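Local coordinates for stringent starvation protein A homolog (Haemophilus influenzae, PDB 3LYK) that probably associates with the RNA polymerase holoenzyme, but not with the core enzyme, and belongs to the GST superfamily, at the interface of chains A and B. Residues are numbered along the deposited sequence; one frame, centred on the assembly and turned at random. Chains: chain A/B, Stringent starvation protein A homolog.

Contact 1: the interface of chains A and B. Residues chain A 93, 96-97, 100; chain B 65-67, 70.
A:Leu97 meets B:Phe66, its side chain crossing that of the phenylalanine at about a right angle. From CB the leucine turns with CG anti to the backbone N (chi1 -161°), which carries the branch toward chain B. CG reaches the rim of the ring, 4.0 Å from B:Phe66 CZ. The methyl CD1 sits over the centre of one ring face, 3.8 Å from the centroid, in a CH-pi contact. The same methyl also touches the backbone O of B:Phe66 and B:Ile70 CD1. The other methyl, CD2, lies 3.8 Å from B:Phe66 CE2. Both branches therefore press on one aromatic ring.

B:Ile70 points the end of its longer branch at the helix backbone. Its CD1 packs 3.6 Å from A:Arg96 O and also meets A:Arg96 CB. The arginine chain runs extended from CG to NE, back along the isoleucine towards its backbone, and brings NH1 to water 1. NH1 binds this water at 2.7 Å, and the water reaches B:Ile70 O at 2.9 Å. Along the helix, A:Ala93 CB touches the two methyls of B:Leu65 at one end, and A:Leu100 CD2 meets B:Asn67 CB at 3.7 Å at the other.

In the fold, helix 89-105 of chain A lies against the end of strand 63-66 and the start of helix 68-78 of chain B. It thus joins the GST C-terminal region of one chain to the N-terminal region of the other.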
# COMPACT_ATOMS: atom_id res chain seq x y z
N ALA A 93 6.66 -10.55 0.64
CA ALA A 93 7.07 -9.34 -0.06
C ALA A 93 6.86 -9.52 -1.57
O ALA A 93 6.36 -8.63 -2.24
CB ALA A 93 8.61 -9.01 0.24
N ARG A 96 3.10 -9.24 -2.12
CA ARG A 96 2.75 -7.83 -2.08
C ARG A 96 3.12 -7.09 -3.34
O ARG A 96 2.33 -6.25 -3.82
CB ARG A 96 3.30 -7.12 -0.88
CG ARG A 96 2.65 -7.58 0.42
CD ARG A 96 3.13 -6.70 1.51
NE ARG A 96 2.49 -6.96 2.79
CZ ARG A 96 3.14 -7.39 3.89
NH1 ARG A 96 4.46 -7.62 3.86
NH2 ARG A 96 2.46 -7.58 5.01
N LEU A 97 4.27 -7.42 -3.92
CA LEU A 97 4.74 -6.69 -5.08
C LEU A 97 3.94 -7.10 -6.33
O LEU A 97 3.61 -6.24 -7.13
CB LEU A 97 6.22 -6.96 -5.32
CG LEU A 97 6.92 -5.94 -6.20
CD1 LEU A 97 6.94 -4.53 -5.55
CD2 LEU A 97 8.37 -6.43 -6.49
N LEU A 100 0.64 -5.20 -6.01
CA LEU A 100 0.87 -3.81 -6.39
C LEU A 100 0.90 -3.67 -7.93
O LEU A 100 0.27 -2.77 -8.48
CB LEU A 100 2.18 -3.26 -5.76
CG LEU A 100 2.54 -1.83 -6.18
CD1 LEU A 100 1.57 -0.83 -5.52
CD2 LEU A 100 3.99 -1.47 -5.79
N LEU B 65 13.03 -5.60 -4.62
CA LEU B 65 11.82 -4.92 -4.13
C LEU B 65 11.80 -3.43 -4.47
O LEU B 65 12.84 -2.79 -4.42
CB LEU B 65 11.71 -5.06 -2.60
CG LEU B 65 11.49 -6.48 -2.05
CD1 LEU B 65 11.36 -6.42 -0.53
CD2 LEU B 65 10.23 -7.12 -2.68
N PHE B 66 10.63 -2.88 -4.77
CA PHE B 66 10.47 -1.42 -4.84
C PHE B 66 9.16 -1.13 -4.17
O PHE B 66 8.44 -2.08 -3.77
CB PHE B 66 10.50 -0.90 -6.29
CG PHE B 66 9.64 -1.69 -7.23
CD1 PHE B 66 8.31 -1.31 -7.45
CD2 PHE B 66 10.14 -2.83 -7.86
CE1 PHE B 66 7.50 -2.05 -8.32
CE2 PHE B 66 9.33 -3.57 -8.74
CZ PHE B 66 8.01 -3.18 -8.96
N ASN B 67 8.83 0.15 -4.07
CA ASN B 67 7.79 0.66 -3.16
C ASN B 67 8.24 0.61 -1.71
O ASN B 67 8.50 -0.46 -1.14
CB ASN B 67 6.43 -0.06 -3.34
CG ASN B 67 5.36 0.52 -2.47
OD1 ASN B 67 5.30 0.24 -1.27
ND2 ASN B 67 4.50 1.36 -3.05
N ILE B 70 6.27 -1.57 0.93
CA ILE B 70 6.55 -2.99 0.81
C ILE B 70 7.94 -3.31 1.35
O ILE B 70 8.15 -4.32 2.03
CB ILE B 70 6.45 -3.45 -0.65
CG1 ILE B 70 4.98 -3.35 -1.10
CG2 ILE B 70 6.95 -4.91 -0.81
CD1 ILE B 70 4.75 -3.88 -2.48
O HOH W 1 6.61 -6.82 2.34

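Contact 2: the interface of chains A and B. Residues chain A 64-67, 70; chain B 96-97, 100.
The end of strand 63-66 and the following turn into helix 68-78, part of the GST N-terminal domain of chain A, form one wall of this contact. Helix 89-115 of chain B forms the other. In the GST fold this strand-to-helix turn typically lies beside the glutathione site.

B:Leu97 fits between the strand and the helix of chain A. Its CD1 lies over one face of the A:Phe66 ring, shifted toward the rim, 3.8 Å from the centroid. CD2 touches A:Phe66 CE2 and lies 3.6 Å from A:Val64 O of the strand backbone. A chi1 of 42° swings the ring to the side of B:Leu97, and a chi2 of 89° turns a face towards it.

A:Asn67 has two jobs. Its CB packs 3.7 Å from B:Leu100 CD2, with the amide ND2 also near that methyl. Its OD1 accepts a hydrogen bond from the backbone N of A:Ile70 at 3.2 Å. The donor lies in the carbonyl plane, and the angle at H is 153°. This bond caps the first turn of helix 68-78 and should limit rotation of the amide while its aliphatic part faces chain B.

A:Ile70 and B:Arg96 lie alongside with their chains running antiparallel. The isoleucine CD1 ends 3.6 Å from B:Arg96 O and also packs against B:Leu100 CD2. Water 2 joins B:Arg96 NH1, at 3.0 Å, to A:Ile70 O, also at 3.0 Å.

The site lies where the N-terminal domain of chain A faces the first long helix of the C-terminal region of chain B.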
# COMPACT_ATOMS: atom_id res chain seq x y z
N VAL A 64 -12.75 1.66 12.19
CA VAL A 64 -13.14 1.99 10.85
C VAL A 64 -11.93 1.87 9.91
O VAL A 64 -10.88 2.45 10.20
CB VAL A 64 -13.64 3.45 10.77
CG1 VAL A 64 -14.01 3.80 9.34
CG2 VAL A 64 -14.79 3.67 11.73
N LEU A 65 -12.08 1.15 8.79
CA LEU A 65 -11.00 0.98 7.82
C LEU A 65 -11.43 1.25 6.41
O LEU A 65 -12.57 0.95 6.01
CB LEU A 65 -10.42 -0.43 7.88
CG LEU A 65 -9.74 -0.95 9.15
CD1 LEU A 65 -9.22 -2.34 8.87
CD2 LEU A 65 -8.57 0.03 9.52
N PHE A 66 -10.53 1.81 5.62
CA PHE A 66 -10.79 1.92 4.21
C PHE A 66 -9.54 1.61 3.47
O PHE A 66 -8.47 1.45 4.10
CB PHE A 66 -11.36 3.29 3.83
CG PHE A 66 -10.69 4.44 4.52
CD1 PHE A 66 -9.56 5.04 3.95
CD2 PHE A 66 -11.17 4.91 5.73
CE1 PHE A 66 -8.94 6.10 4.57
CE2 PHE A 66 -10.56 5.97 6.37
CZ PHE A 66 -9.44 6.56 5.79
N ASN A 67 -9.66 1.54 2.15
CA ASN A 67 -8.61 1.07 1.27
C ASN A 67 -8.54 -0.46 1.32
O ASN A 67 -8.36 -1.05 2.39
CB ASN A 67 -7.25 1.73 1.60
CG ASN A 67 -6.15 1.19 0.77
OD1 ASN A 67 -5.66 0.09 1.04
ND2 ASN A 67 -5.72 1.95 -0.23
N ILE A 70 -5.56 -2.46 2.97
CA ILE A 70 -5.45 -2.37 4.43
C ILE A 70 -6.51 -3.26 5.11
O ILE A 70 -6.23 -3.97 6.09
CB ILE A 70 -5.57 -0.89 4.88
CG1 ILE A 70 -4.26 -0.17 4.48
CG2 ILE A 70 -5.77 -0.78 6.36
CD1 ILE A 70 -4.27 1.35 4.68
N ARG B 96 -1.33 1.35 9.84
CA ARG B 96 -1.36 1.32 8.38
C ARG B 96 -2.24 2.42 7.81
O ARG B 96 -1.90 3.04 6.77
CB ARG B 96 -1.82 -0.06 7.86
CG ARG B 96 -0.72 -1.16 7.94
CD ARG B 96 -1.08 -2.35 7.11
NE ARG B 96 -0.07 -3.40 7.25
CZ ARG B 96 -0.24 -4.52 7.95
NH1 ARG B 96 -1.40 -4.76 8.59
NH2 ARG B 96 0.74 -5.42 7.99
N LEU B 97 -3.39 2.62 8.43
CA LEU B 97 -4.34 3.63 7.93
C LEU B 97 -3.77 5.05 8.13
O LEU B 97 -3.89 5.92 7.25
CB LEU B 97 -5.68 3.50 8.65
CG LEU B 97 -6.80 4.25 7.91
CD1 LEU B 97 -6.98 3.69 6.52
CD2 LEU B 97 -8.13 4.22 8.67
N LEU B 100 -1.15 5.63 5.41
CA LEU B 100 -1.79 5.91 4.15
C LEU B 100 -2.26 7.36 4.11
O LEU B 100 -2.09 8.04 3.09
CB LEU B 100 -3.00 5.01 3.93
CG LEU B 100 -3.87 5.41 2.72
CD1 LEU B 100 -3.12 5.12 1.45
CD2 LEU B 100 -5.22 4.62 2.70
O HOH W 2 -4.21 -3.77 8.28

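Contact 1 and contact 2 are two-fold twins with the chains exchanged. The centres of their C-alpha atoms lie about 18 Å apart. Each chain gives strand 63-66 and the start of helix 68-78 to one contact, and the helix beginning at residue 89 to the other. That helix runs 89-105 in chain A and 89-115 in chain B. Each chain thus presents the helix face with residues 96, 97 and 100 in one contact and packs against its partner's in the other. Such a reciprocal arrangement is typical of GST-fold dimers and suggests that the deposited pair is the biological dimer, although the structure alone does not prove it.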